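Local atomic coordinates of DNA polymerase II large subunit (Pyrococcus horikoshii, PDB entry 7OEC), a protein that is an intein, probably excising itself from the large subunit of archaeal DNA polymerase II by protein splicing and joining the flanking segments. Residues 7-12 with 160-165; 66-71 with 152-157; 75-80 with 91-96; 112-117 with 133-138. The protein carries 2 engineered substitutions. All coordinates share one frame; numbering follows the deposited sequence. Where two conformers were deposited one is given.

Interaction 1: residues 7-12 with 160-165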
loop_
_atom_site.group_PDB
_atom_site.type_symbol
_atom_site.label_atom_id
_atom_site.label_comp_id
_atom_site.label_asym_id
_atom_site.label_seq_id
_atom_site.Cartn_x
_atom_site.Cartn_y
_atom_site.Cartn_z
ATOM N N GLY A 7 -9.718 2.366 3.292
ATOM C CA GLY A 7 -9.747 1.237 4.197
ATOM C C GLY A 7 -9.999 -0.097 3.538
ATOM O O GLY A 7 -9.633 -1.120 4.118
ATOM N N ASP A 8 -10.624 -0.123 2.359
ATOM C CA ASP A 8 -10.864 -1.395 1.686
ATOM C C ASP A 8 -9.659 -1.898 0.898
ATOM O O ASP A 8 -9.724 -2.979 0.316
ATOM C CB ASP A 8 -12.125 -1.334 0.815
ATOM C CG ASP A 8 -12.017 -0.383 -0.371
ATOM O OD1 ASP A 8 -10.959 0.233 -0.557
ATOM O OD2 ASP A 8 -13.027 -0.257 -1.133
ATOM N N THR A 9 -8.548 -1.178 0.920
ATOM C CA THR A 9 -7.326 -1.658 0.304
ATOM C C THR A 9 -6.857 -2.900 1.033
ATOM O O THR A 9 -6.841 -2.935 2.267
ATOM C CB THR A 9 -6.257 -0.578 0.453
ATOM O OG1 THR A 9 -6.657 0.643 -0.168
ATOM C CG2 THR A 9 -4.939 -0.994 -0.162
ATOM N N ARG A 10 -6.453 -3.911 0.273
ATOM C CA ARG A 10 -5.960 -5.137 0.869
ATOM C C ARG A 10 -4.449 -5.070 0.955
ATOM O O ARG A 10 -3.784 -4.491 0.084
ATOM C CB ARG A 10 -6.386 -6.366 0.071
ATOM C CG ARG A 10 -7.851 -6.751 0.272
ATOM C CD ARG A 10 -8.783 -5.872 -0.516
ATOM N NE ARG A 10 -8.592 -5.968 -1.968
ATOM C CZ ARG A 10 -8.828 -4.968 -2.829
ATOM N NH1 ARG A 10 -9.259 -3.761 -2.389
ATOM N NH2 ARG A 10 -8.595 -5.173 -4.133
ATOM N N ILE A 11 -3.907 -5.655 2.014
ATOM C CA ILE A 11 -2.472 -5.697 2.206
ATOM C C ILE A 11 -2.003 -7.103 2.587
ATOM O O ILE A 11 -2.677 -7.819 3.341
ATOM C CB ILE A 11 -2.043 -4.657 3.252
ATOM C CG1 ILE A 11 -0.529 -4.555 3.312
ATOM C CG2 ILE A 11 -2.698 -4.946 4.529
ATOM C CD1 ILE A 11 -0.063 -3.299 4.026
ATOM N N LEU A 12 -0.856 -7.505 2.025
ATOM C CA LEU A 12 -0.291 -8.827 2.271
ATOM C C LEU A 12 0.524 -8.825 3.559
ATOM O O LEU A 12 1.477 -8.046 3.719
ATOM C CB LEU A 12 0.600 -9.219 1.107
ATOM C CG LEU A 12 1.158 -10.639 1.101
ATOM C CD1 LEU A 12 0.042 -11.675 1.061
ATOM C CD2 LEU A 12 2.148 -10.822 -0.048
ATOM N N ILE A 160 2.683 -4.561 -0.278
ATOM C CA ILE A 160 2.146 -5.314 -1.405
ATOM C C ILE A 160 0.633 -5.327 -1.254
ATOM O O ILE A 160 0.104 -5.905 -0.301
ATOM C CB ILE A 160 2.758 -6.717 -1.475
ATOM C CG1 ILE A 160 4.292 -6.558 -1.627
ATOM C CG2 ILE A 160 2.157 -7.480 -2.635
ATOM C CD1 ILE A 160 5.041 -7.798 -1.580
ATOM N N ILE A 161 -0.067 -4.643 -2.158
ATOM C CA ILE A 161 -1.471 -4.335 -1.933
ATOM C C ILE A 161 -2.363 -4.887 -3.034
ATOM O O ILE A 161 -1.942 -5.147 -4.155
ATOM C CB ILE A 161 -1.728 -2.833 -1.749
ATOM C CG1 ILE A 161 -1.383 -2.047 -2.993
ATOM C CG2 ILE A 161 -1.026 -2.338 -0.457
ATOM C CD1 ILE A 161 -1.913 -0.612 -2.941
ATOM N N ASN A 162 -3.624 -5.072 -2.691
ATOM C CA ASN A 162 -4.640 -5.508 -3.635
ATOM C C ASN A 162 -4.112 -6.727 -4.392
ATOM O O ASN A 162 -3.710 -7.699 -3.737
ATOM C CB ASN A 162 -5.108 -4.347 -4.484
ATOM C CG ASN A 162 -5.809 -3.300 -3.660
ATOM O OD1 ASN A 162 -6.127 -3.528 -2.498
ATOM N ND2 ASN A 162 -6.045 -2.143 -4.247
ATOM N N GLU A 163 -4.160 -6.733 -5.722
ATOM C CA GLU A 163 -3.714 -7.875 -6.514
ATOM C C GLU A 163 -2.196 -7.828 -6.663
ATOM O O GLU A 163 -1.642 -7.673 -7.757
ATOM C CB GLU A 163 -4.407 -7.881 -7.867
ATOM C CG GLU A 163 -5.935 -7.866 -7.733
ATOM C CD GLU A 163 -6.582 -6.468 -7.878
ATOM O OE1 GLU A 163 -5.885 -5.445 -7.697
ATOM O OE2 GLU A 163 -7.817 -6.404 -8.194
ATOM N N ASN A 164 -1.523 -7.972 -5.517
ATOM C CA ASN A 164 -0.082 -8.231 -5.474
ATOM C C ASN A 164 0.754 -7.064 -6.031
ATOM O O ASN A 164 1.854 -7.264 -6.552
ATOM C CB ASN A 164 0.267 -9.562 -6.160
ATOM C CG ASN A 164 -0.371 -10.772 -5.511
ATOM O OD1 ASN A 164 -1.235 -10.700 -4.662
ATOM N ND2 ASN A 164 0.081 -11.898 -5.924
ATOM N N ILE A 165 0.289 -5.831 -5.800
ATOM C CA ILE A 165 0.895 -4.622 -6.348
ATOM C C ILE A 165 1.944 -4.077 -5.394
ATOM O O ILE A 165 1.647 -3.804 -4.234
ATOM C CB ILE A 165 -0.190 -3.570 -6.620
ATOM C CG1 ILE A 165 -1.103 -4.033 -7.750
ATOM C CG2 ILE A 165 0.448 -2.242 -6.938
ATOM C CD1 ILE A 165 -2.476 -3.388 -7.704
HETATM O O HOH W 1 -6.867 0.502 -3.059
HETATM O O HOH W 2 -8.368 -3.794 -6.400
HETATM O O HOH W 3 2.353 -5.808 2.239
#
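Arg10, Ile11 and Leu12, at the start of strand 10-15, meet Ile160 and Ile161, at the end of strand 158-161, and Asn162 just beyond it, in a buried, central contact that combines a single beta bridge with a side-chain clasp. The bridge pairs Ile11 with Ile161, their CA atoms 4.5 Å apart. Leu12 N donates to Ile160 O over 3.0 Å, and water 3 links Leu12 O to Ile160 N. Asn162 grips both polar atoms of the Arg10 backbone: its N donates to Arg10 O (2.8 Å), while its OD1 accepts from Arg10 N (2.8 Å, 166° at the hydrogen). With CG beside its own backbone N (chi1 -65°), the amide acts much like a peptide carbonyl where the strand gives out. Its phi is positive and psi strongly negative, a conformation uncommon outside glycine. Beyond it lie an inverse gamma turn at Glu163 and a G1 beta bulge, Asn164 and Ile165 both facing Ile161, which reverse the chain toward strand 165-168. As expected of the Hint fold of inteins, the contact brings the beginning and end of the chain together. Arg10 folds back over Asn162: OD1 sits 3.0 Å above the centre of the guanidinium plane, and the guanidinium and amide planes stack, 12° apart, without a hydrogen bond from NH1 or NH2 to OD1. Arg10 NH1 donates to Asp8 O, in the guanidinium plane (2.9 Å). Asn162 ND2 donates to Ser89 O and to water 1, which donates to Thr9 OG1, itself bonded to Pro6 O; Thr9 CG2 packs 4.0 Å from Ile161 CB.

Interaction 2: residues 66-71 with 152-157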
loop_
_atom_site.group_PDB
_atom_site.type_symbol
_atom_site.label_atom_id
_atom_site.label_comp_id
_atom_site.label_asym_id
_atom_site.label_seq_id
_atom_site.Cartn_x
_atom_site.Cartn_y
_atom_site.Cartn_z
ATOM N N ASP A 66 8.447 -5.670 10.481
ATOM C CA ASP A 66 7.510 -5.337 11.542
ATOM C C ASP A 66 6.634 -4.145 11.164
ATOM O O ASP A 66 7.018 -3.274 10.392
ATOM C CB ASP A 66 8.286 -5.022 12.819
ATOM C CG ASP A 66 8.809 -6.285 13.503
ATOM O OD1 ASP A 66 8.143 -7.347 13.357
ATOM O OD2 ASP A 66 9.854 -6.229 14.186
ATOM N N ILE A 67 5.428 -4.132 11.696
ATOM C CA ILE A 67 4.526 -3.000 11.589
ATOM C C ILE A 67 4.693 -2.178 12.867
ATOM O O ILE A 67 4.429 -2.673 13.970
ATOM C CB ILE A 67 3.079 -3.485 11.429
ATOM C CG1 ILE A 67 2.890 -4.336 10.160
ATOM C CG2 ILE A 67 2.183 -2.261 11.446
ATOM C CD1 ILE A 67 1.661 -5.180 10.186
ATOM N N GLU A 68 5.163 -0.935 12.728
ATOM C CA GLU A 68 5.401 -0.071 13.879
ATOM C C GLU A 68 4.114 0.566 14.388
ATOM O O GLU A 68 3.940 0.708 15.607
ATOM C CB GLU A 68 6.424 0.998 13.491
ATOM C CG GLU A 68 7.002 1.766 14.633
ATOM C CD GLU A 68 8.433 2.187 14.368
ATOM O OE1 GLU A 68 8.902 1.939 13.227
ATOM O OE2 GLU A 68 9.085 2.741 15.298
ATOM N N GLU A 69 3.204 0.942 13.482
ATOM C CA GLU A 69 1.929 1.525 13.887
ATOM C C GLU A 69 0.970 1.473 12.710
ATOM O O GLU A 69 1.385 1.327 11.558
ATOM C CB GLU A 69 2.081 2.957 14.389
ATOM C CG GLU A 69 2.535 3.891 13.344
ATOM C CD GLU A 69 2.877 5.280 13.928
ATOM O OE1 GLU A 69 3.629 5.376 14.916
ATOM O OE2 GLU A 69 2.386 6.274 13.396
ATOM N N VAL A 70 -0.317 1.547 13.023
ATOM C CA VAL A 70 -1.372 1.696 12.032
ATOM C C VAL A 70 -2.133 2.967 12.391
ATOM O O VAL A 70 -2.308 3.298 13.565
ATOM C CB VAL A 70 -2.267 0.441 12.055
ATOM C CG1 VAL A 70 -1.496 -0.768 11.622
ATOM C CG2 VAL A 70 -2.813 0.168 13.461
ATOM N N ILE A 71 -2.602 3.678 11.381
ATOM C CA ILE A 71 -3.119 5.026 11.545
ATOM C C ILE A 71 -4.451 5.134 10.825
ATOM O O ILE A 71 -4.602 4.644 9.704
ATOM C CB ILE A 71 -2.125 6.075 11.004
ATOM C CG1 ILE A 71 -0.782 5.906 11.701
ATOM C CG2 ILE A 71 -2.753 7.513 11.134
ATOM C CD1 ILE A 71 0.334 6.646 11.035
ATOM N N ASN A 152 3.049 2.232 9.172
ATOM C CA ASN A 152 4.489 2.391 9.063
ATOM C C ASN A 152 5.122 1.026 9.227
ATOM O O ASN A 152 4.948 0.369 10.257
ATOM C CB ASN A 152 5.095 3.321 10.108
ATOM C CG ASN A 152 6.647 3.508 9.901
ATOM O OD1 ASN A 152 7.158 3.592 8.764
ATOM N ND2 ASN A 152 7.372 3.593 10.998
ATOM N N ALA A 153 5.826 0.598 8.184
ATOM C CA ALA A 153 6.548 -0.660 8.139
ATOM C C ALA A 153 8.004 -0.371 8.413
ATOM O O ALA A 153 8.594 0.495 7.767
ATOM C CB ALA A 153 6.479 -1.260 6.740
ATOM N N LYS A 154 8.596 -1.155 9.291
ATOM C CA LYS A 154 9.965 -0.905 9.711
ATOM C C LYS A 154 10.923 -1.081 8.533
ATOM O O LYS A 154 10.854 -2.066 7.806
ATOM C CB LYS A 154 10.311 -1.893 10.825
ATOM C CG LYS A 154 11.678 -1.695 11.477
ATOM C CD LYS A 154 11.526 -1.363 12.966
ATOM C CE LYS A 154 12.840 -1.288 13.695
ATOM N NZ LYS A 154 12.605 -1.487 15.184
ATOM N N LYS A 155 11.803 -0.113 8.328
ATOM C CA LYS A 155 12.920 -0.208 7.379
ATOM C C LYS A 155 12.596 0.041 5.896
ATOM O O LYS A 155 13.077 1.009 5.298
ATOM C CB LYS A 155 13.727 -1.519 7.570
ATOM C CG LYS A 155 15.015 -1.558 6.770
ATOM C CD LYS A 155 15.888 -2.747 7.171
ATOM C CE LYS A 155 17.022 -2.912 6.207
ATOM N N TYR A 156 11.809 -0.812 5.266
ATOM C CA TYR A 156 11.666 -0.772 3.806
ATOM C C TYR A 156 10.602 0.197 3.279
ATOM O O TYR A 156 10.716 0.763 2.173
ATOM C CB TYR A 156 11.328 -2.190 3.340
ATOM C CG TYR A 156 12.370 -3.190 3.731
ATOM C CD1 TYR A 156 13.620 -3.182 3.145
ATOM C CD2 TYR A 156 12.142 -4.070 4.747
ATOM C CE1 TYR A 156 14.573 -4.057 3.547
ATOM C CE2 TYR A 156 13.095 -4.906 5.164
ATOM C CZ TYR A 156 14.299 -4.927 4.546
ATOM O OH TYR A 156 15.247 -5.830 4.966
ATOM N N HIS A 157 9.556 0.382 4.050
ATOM C CA HIS A 157 8.499 1.337 3.733
ATOM C C HIS A 157 7.814 1.072 2.401
ATOM O O HIS A 157 7.283 1.995 1.785
ATOM C CB HIS A 157 8.953 2.801 3.809
ATOM C CG HIS A 157 9.677 3.149 5.070
ATOM N ND1 HIS A 157 9.315 2.697 6.327
ATOM C CD2 HIS A 157 10.800 3.879 5.248
ATOM C CE1 HIS A 157 10.169 3.162 7.224
ATOM N NE2 HIS A 157 11.104 3.845 6.586
HETATM O O HOH W 4 5.887 4.390 13.407
#
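Asn152 meets Glu68 and Glu69 through both its backbone and its amide. Its N donates to Glu69 O (3.0 Å) and its O accepts from Glu68 N (2.8 Å). With CG anti to the backbone N (chi1 -177°), the amide lies side by side with the Glu68 side chain, pointing the same way, in one of the two conformers of Asn152. There ND2 approaches Glu68 OE1 at 3.2 Å, but too poorly aimed for a hydrogen bond; it donates instead to water 4, which makes a weak bond to Glu69 OE1. An amide suits this place because it can donate (ND2, to water 4) and accept (OD1, from Gln169 NE2) at once. Ala153 follows as the non-hydrogen-bonded antiparallel partner of Ile67, CA to CA 4.6 Å; both side chains lie on the same face of the sheet and pack on Val52 of strand 50-56. Lys154 N donates to Asp66 O over 2.9 Å, closing the pairing. Lys154 NZ stays 5.4 Å from Glu68 OE1 and 5.6 Å from Asp66 OD2, so any attraction acts at long range; Asp66 has its salt bridge with Lys51. Farther on, His157 ND1 bonds weakly to Ala153 O and to Gln169 OE1. Strand 61-74 has strand 147-153 beside it and pairs also with strands 40-43 and 50-56, while Ile67 packs on Leu27 of helix 24-29.

Interaction 3: residues 75-80 with 91-96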
loop_
_atom_site.group_PDB
_atom_site.type_symbol
_atom_site.label_atom_id
_atom_site.label_comp_id
_atom_site.label_asym_id
_atom_site.label_seq_id
_atom_site.Cartn_x
_atom_site.Cartn_y
_atom_site.Cartn_z
ATOM N N ALA A 75 -10.569 11.755 6.233
ATOM C CA ALA A 75 -10.362 11.924 4.811
ATOM C C ALA A 75 -10.462 13.409 4.465
ATOM O O ALA A 75 -11.382 14.097 4.904
ATOM C CB ALA A 75 -11.430 11.109 4.079
ATOM N N THR A 76 -9.503 13.914 3.711
ATOM C CA THR A 76 -9.557 15.279 3.221
ATOM C C THR A 76 -9.456 15.279 1.710
ATOM O O THR A 76 -10.344 15.781 1.004
ATOM C CB THR A 76 -8.407 16.057 3.911
ATOM O OG1 THR A 76 -7.147 15.492 3.541
ATOM C CG2 THR A 76 -8.521 15.956 5.464
ATOM N N ASP A 77 -8.467 14.622 1.170
ATOM C CA ASP A 77 -8.227 14.907 -0.224
ATOM C C ASP A 77 -8.889 13.855 -1.105
ATOM O O ASP A 77 -9.496 12.882 -0.651
ATOM C CB ASP A 77 -6.739 15.208 -0.493
ATOM C CG ASP A 77 -5.833 14.048 -0.176
ATOM O OD1 ASP A 77 -6.033 13.021 -0.874
ATOM O OD2 ASP A 77 -4.918 14.172 0.699
ATOM N N HIS A 78 -8.904 14.163 -2.385
ATOM C CA HIS A 78 -9.387 13.220 -3.348
ATOM C C HIS A 78 -8.471 12.018 -3.343
ATOM O O HIS A 78 -7.326 12.038 -2.870
ATOM C CB HIS A 78 -9.315 13.824 -4.739
ATOM C CG HIS A 78 -10.370 14.839 -5.013
ATOM N ND1 HIS A 78 -10.686 15.850 -4.131
ATOM C CD2 HIS A 78 -11.207 14.979 -6.068
ATOM C CE1 HIS A 78 -11.681 16.564 -4.626
ATOM N NE2 HIS A 78 -11.980 16.088 -5.822
ATOM N N LEU A 79 -8.989 10.962 -3.868
ATOM C CA LEU A 79 -8.134 9.842 -4.138
ATOM C C LEU A 79 -7.858 9.802 -5.626
ATOM O O LEU A 79 -8.558 10.405 -6.440
ATOM C CB LEU A 79 -8.826 8.558 -3.719
ATOM C CG LEU A 79 -9.264 8.397 -2.273
ATOM C CD1 LEU A 79 -10.105 7.098 -2.130
ATOM C CD2 LEU A 79 -8.122 8.326 -1.371
ATOM N N ILE A 80 -6.817 9.063 -5.968
ATOM C CA ILE A 80 -6.513 8.696 -7.338
ATOM C C ILE A 80 -6.607 7.180 -7.444
ATOM O O ILE A 80 -6.061 6.456 -6.603
ATOM C CB ILE A 80 -5.124 9.219 -7.748
ATOM C CG1 ILE A 80 -5.117 10.759 -7.643
ATOM C CG2 ILE A 80 -4.781 8.789 -9.163
ATOM C CD1 ILE A 80 -3.818 11.322 -7.985
ATOM N N GLU A 91 -5.911 2.439 -5.147
ATOM C CA GLU A 91 -6.265 3.831 -4.907
ATOM C C GLU A 91 -5.399 4.375 -3.793
ATOM O O GLU A 91 -5.122 3.664 -2.825
ATOM C CB GLU A 91 -7.728 3.970 -4.446
ATOM C CG GLU A 91 -8.694 3.535 -5.514
ATOM C CD GLU A 91 -10.146 3.536 -5.084
ATOM O OE1 GLU A 91 -10.468 3.847 -3.914
ATOM O OE2 GLU A 91 -10.983 3.236 -5.947
ATOM N N THR A 92 -4.985 5.636 -3.925
ATOM C CA THR A 92 -4.232 6.307 -2.874
ATOM C C THR A 92 -4.660 7.760 -2.776
ATOM O O THR A 92 -5.320 8.283 -3.667
ATOM C CB THR A 92 -2.727 6.326 -3.116
ATOM O OG1 THR A 92 -2.418 7.210 -4.221
ATOM C CG2 THR A 92 -2.187 4.969 -3.481
ATOM N N THR A 93 -4.289 8.416 -1.687
ATOM C CA THR A 93 -4.508 9.854 -1.677
ATOM C C THR A 93 -3.632 10.565 -2.726
ATOM O O THR A 93 -2.650 10.019 -3.246
ATOM C CB THR A 93 -4.276 10.429 -0.290
ATOM O OG1 THR A 93 -2.966 10.087 0.108
ATOM C CG2 THR A 93 -5.251 9.913 0.739
ATOM N N VAL A 94 -4.012 11.813 -3.043
ATOM C CA VAL A 94 -3.487 12.468 -4.249
ATOM C C VAL A 94 -1.974 12.610 -4.220
ATOM O O VAL A 94 -1.353 12.625 -5.284
ATOM C CB VAL A 94 -4.154 13.833 -4.488
ATOM C CG1 VAL A 94 -5.537 13.614 -4.686
ATOM C CG2 VAL A 94 -3.908 14.780 -3.356
ATOM N N ASP A 95 -1.367 12.855 -3.044
ATOM C CA ASP A 95 0.079 13.089 -2.935
ATOM C C ASP A 95 0.840 11.869 -2.444
ATOM O O ASP A 95 2.029 11.975 -2.124
ATOM C CB ASP A 95 0.381 14.254 -1.987
ATOM C CG ASP A 95 -0.087 15.588 -2.546
ATOM O OD1 ASP A 95 -0.109 15.735 -3.781
ATOM O OD2 ASP A 95 -0.481 16.475 -1.773
ATOM N N HIS A 96 0.180 10.731 -2.362
ATOM C CA HIS A 96 0.799 9.545 -1.820
ATOM C C HIS A 96 1.939 9.117 -2.735
ATOM O O HIS A 96 1.757 9.064 -3.951
ATOM C CB HIS A 96 -0.228 8.408 -1.834
ATOM C CG HIS A 96 0.114 7.254 -0.939
ATOM N ND1 HIS A 96 1.089 6.319 -1.231
ATOM C CD2 HIS A 96 -0.406 6.887 0.255
ATOM C CE1 HIS A 96 1.146 5.425 -0.256
ATOM N NE2 HIS A 96 0.252 5.751 0.658
HETATM O O HOH W 5 -2.128 12.692 -0.213
#
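Ile80 and Leu79 pair with Thr92 and Thr93 in the close-packed part of a beta hairpin. Ile80 and Thr92 form the hydrogen-bonded antiparallel pair: Ile80 N donates to Thr92 O over 2.9 Å and Thr92 N to Ile80 O over 3.0 Å. Leu79 and Thr93 form the non-hydrogen-bonded pair beside it; their side chains diverge, yet Leu79 CD2 still lies 3.9 Å from Thr93 CG2. Ile80 crosses Val94 at about a right angle, CG1 to CG1 4.1 Å, and packs further on Ile138 and Phe140 of strand 130-141; branched side chains suit both the extended backbone and this apolar layer. Packing is just as tight before the strand begins, where Val94 CG1 lies 3.0 Å from His78 O and Asp77 OD1 3.2 Å from Thr93 CB. That OD1 receives Val94 N at 3.2 Å in a fairly straight bond (168°), the donor standing above the carboxylate plane, 47° out of it. Chi1 of 62° sets CG of Asp77 between its own backbone N and carbonyl carbon, from where the carboxylate and Val94 reach tip to tip. The wetter side holds the His78 ring, which leads away, and water 5, which bridges the segments, donating to Asp77 OD2, accepting from Asp95 N and bonding to Thr93 OG1. A type I turn runs from Thr93 to His96. Thr93 OG1 also bonds Ala4 N, and His96 NE2 bonds weakly to the terminal OXT of Gln169. The sequence Thr93-Val94-Asp95-His96 matches the TxxH motif of intein block B, which in this family lies beside the N-terminal splice junction.

Interaction 4: residues 112-117 with 133-138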
loop_
_atom_site.group_PDB
_atom_site.type_symbol
_atom_site.label_atom_id
_atom_site.label_comp_id
_atom_site.label_asym_id
_atom_site.label_seq_id
_atom_site.Cartn_x
_atom_site.Cartn_y
_atom_site.Cartn_z
ATOM N N PHE A 112 -0.305 11.976 -8.126
ATOM C CA PHE A 112 -0.837 12.834 -9.191
ATOM C C PHE A 112 0.132 13.021 -10.354
ATOM O O PHE A 112 -0.277 13.525 -11.410
ATOM C CB PHE A 112 -1.293 14.212 -8.668
ATOM C CG PHE A 112 -0.164 15.136 -8.275
ATOM C CD1 PHE A 112 0.456 15.963 -9.208
ATOM C CD2 PHE A 112 0.278 15.172 -6.975
ATOM C CE1 PHE A 112 1.506 16.795 -8.834
ATOM C CE2 PHE A 112 1.331 15.976 -6.601
ATOM C CZ PHE A 112 1.950 16.793 -7.531
ATOM N N GLU A 113 1.385 12.610 -10.194
ATOM C CA GLU A 113 2.373 12.684 -11.256
ATOM C C GLU A 113 2.491 11.396 -12.066
ATOM O O GLU A 113 3.199 11.389 -13.088
ATOM C CB GLU A 113 3.755 12.937 -10.655
ATOM C CG GLU A 113 3.937 14.220 -9.903
ATOM C CD GLU A 113 5.311 14.275 -9.076
ATOM O OE1 GLU A 113 5.883 13.250 -8.515
ATOM O OE2 GLU A 113 5.824 15.409 -8.985
ATOM N N VAL A 114 1.857 10.306 -11.618
ATOM C CA VAL A 114 1.876 9.068 -12.383
ATOM C C VAL A 114 1.110 9.298 -13.676
ATOM O O VAL A 114 0.119 10.045 -13.706
ATOM C CB VAL A 114 1.260 7.936 -11.540
ATOM C CG1 VAL A 114 1.176 6.615 -12.334
ATOM C CG2 VAL A 114 2.097 7.678 -10.281
ATOM N N ARG A 115 1.560 8.643 -14.754
ATOM C CA ARG A 115 0.960 8.788 -16.071
ATOM C C ARG A 115 0.550 7.439 -16.632
ATOM O O ARG A 115 1.170 6.410 -16.342
ATOM C CB ARG A 115 1.939 9.429 -17.054
ATOM C CG ARG A 115 2.338 10.899 -16.654
ATOM C CD ARG A 115 1.109 11.820 -16.775
ATOM N NE ARG A 115 1.304 13.195 -16.299
ATOM C CZ ARG A 115 0.889 13.686 -15.121
ATOM N NH1 ARG A 115 0.237 12.935 -14.222
ATOM N NH2 ARG A 115 1.123 14.970 -14.838
ATOM N N GLU A 116 -0.493 7.465 -17.457
ATOM C CA GLU A 116 -0.828 6.279 -18.220
ATOM C C GLU A 116 0.416 5.799 -18.966
ATOM O O GLU A 116 1.167 6.595 -19.548
ATOM C CB GLU A 116 -1.951 6.567 -19.211
ATOM C CG GLU A 116 -3.287 6.642 -18.598
ATOM C CD GLU A 116 -4.360 6.973 -19.653
ATOM O OE1 GLU A 116 -4.070 6.921 -20.880
ATOM O OE2 GLU A 116 -5.483 7.305 -19.257
ATOM N N GLY A 117 0.612 4.479 -18.952
ATOM C CA GLY A 117 1.751 3.854 -19.564
ATOM C C GLY A 117 2.912 3.647 -18.640
ATOM O O GLY A 117 3.851 2.931 -19.015
ATOM N N VAL A 133 3.218 -4.480 -15.269
ATOM C CA VAL A 133 1.921 -4.141 -15.846
ATOM C C VAL A 133 1.839 -2.631 -16.041
ATOM O O VAL A 133 2.234 -1.852 -15.170
ATOM C CB VAL A 133 0.698 -4.637 -15.023
ATOM C CG1 VAL A 133 0.649 -6.165 -14.997
ATOM C CG2 VAL A 133 0.676 -4.056 -13.643
ATOM N N ALA A 134 1.293 -2.209 -17.163
ATOM C CA ALA A 134 1.171 -0.784 -17.418
ATOM C C ALA A 134 -0.076 -0.170 -16.768
ATOM O O ALA A 134 -1.124 -0.809 -16.639
ATOM C CB ALA A 134 1.120 -0.560 -18.927
ATOM N N VAL A 135 0.041 1.097 -16.362
ATOM C CA VAL A 135 -1.127 1.885 -15.977
ATOM C C VAL A 135 -1.937 2.161 -17.232
ATOM O O VAL A 135 -1.433 2.755 -18.194
ATOM C CB VAL A 135 -0.725 3.200 -15.294
ATOM C CG1 VAL A 135 -1.945 4.037 -14.957
ATOM C CG2 VAL A 135 0.061 2.935 -14.011
ATOM N N LYS A 136 -3.211 1.770 -17.205
ATOM C CA LYS A 136 -4.093 1.898 -18.358
ATOM C C LYS A 136 -5.030 3.089 -18.225
ATOM O O LYS A 136 -5.307 3.786 -19.214
ATOM C CB LYS A 136 -4.890 0.595 -18.566
ATOM C CG LYS A 136 -5.819 0.615 -19.800
ATOM C CD LYS A 136 -6.556 -0.722 -20.020
ATOM C CE LYS A 136 -7.473 -1.071 -18.820
ATOM N NZ LYS A 136 -8.458 0.023 -18.390
ATOM N N LYS A 137 -5.439 3.394 -16.997
ATOM C CA LYS A 137 -6.371 4.490 -16.790
ATOM C C LYS A 137 -6.169 5.063 -15.406
ATOM O O LYS A 137 -5.898 4.326 -14.465
ATOM C CB LYS A 137 -7.826 4.039 -16.915
ATOM C CG LYS A 137 -8.776 5.213 -16.964
ATOM C CD LYS A 137 -10.224 4.745 -17.127
ATOM C CE LYS A 137 -11.206 5.932 -17.241
ATOM N NZ LYS A 137 -11.307 6.500 -18.647
ATOM N N ILE A 138 -6.320 6.368 -15.280
ATOM C CA ILE A 138 -6.187 7.063 -14.014
ATOM C C ILE A 138 -7.442 7.891 -13.806
ATOM O O ILE A 138 -7.890 8.596 -14.719
ATOM C CB ILE A 138 -4.945 7.959 -14.003
ATOM C CG1 ILE A 138 -3.739 7.096 -14.324
ATOM C CG2 ILE A 138 -4.793 8.641 -12.628
ATOM C CD1 ILE A 138 -2.460 7.888 -14.336
#
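Gly117 and Val135 share the one hydrogen bond of this contact, between the loop leading to strand 119-123 and strand 130-141. Gly117 N donates to Val135 O over 2.8 Å at 162°, in the carbonyl plane and on a lone pair. Glycine fits because, at its positive phi, a CB would jam against the carbonyl oxygen of Glu116. Apolar contacts come next. Val114 and Val135 cross at about a right angle, CG1 to CG2 4.2 Å. Ile138, its CD1 carried outward by an anti chi2 (-180°), pushes that methyl to 3.4 Å from Val114 O and 3.7 Å from Glu116 N, so the terminal methyl packs against the loop backbone. Polar side chains do less across the interface. Glu116, extended beyond CG, puts CD 3.4 Å from Lys136 O, and its OE2 remains 5.9 Å from Lys137 NZ. Within the loop, Arg115 NH1 donates to both Phe112 O and Val114 O, each at 2.9 Å, tying the turn to itself. Lys136 and Lys137 both face Glu83 in a classic beta bulge, close to where Glu116 CG and CD pack against Lys136 O. Chemically, a single well-aimed bond and aliphatic contacts join loop and strand across the two segments, at the cost of a buried Ile138 N that has no partner; the carboxylate beside a carbonyl oxygen would be mildly repulsive, perhaps offset by the nearby lysine.

Overall arrangement
Interactions 3 and 4 touch directly, on neighbouring strands 79-84 and 130-141 of one sheet: Ile80 CG2 lies 3.5 Å from Ile138 CG2, and Asp95 OD1 is 3.2 Å from Phe112 CE2. Interaction 1 is the most central, its centre about 6 Å from that of the chain. The centres of interactions 1 and 2 are about 15 Å apart, and strands 147-153 and 158-161, which follow each other in sequence, connect them. Interactions 2 and 4 stand on opposite sides of the chain's centre, about 26 Å apart between centres. Gln169, the last residue, bonds Asn152 and, weakly, His96, consistent with the two chain ends meeting near the block B histidine. A bound zinc ion lies about 4 Å from the Glu68 side chain.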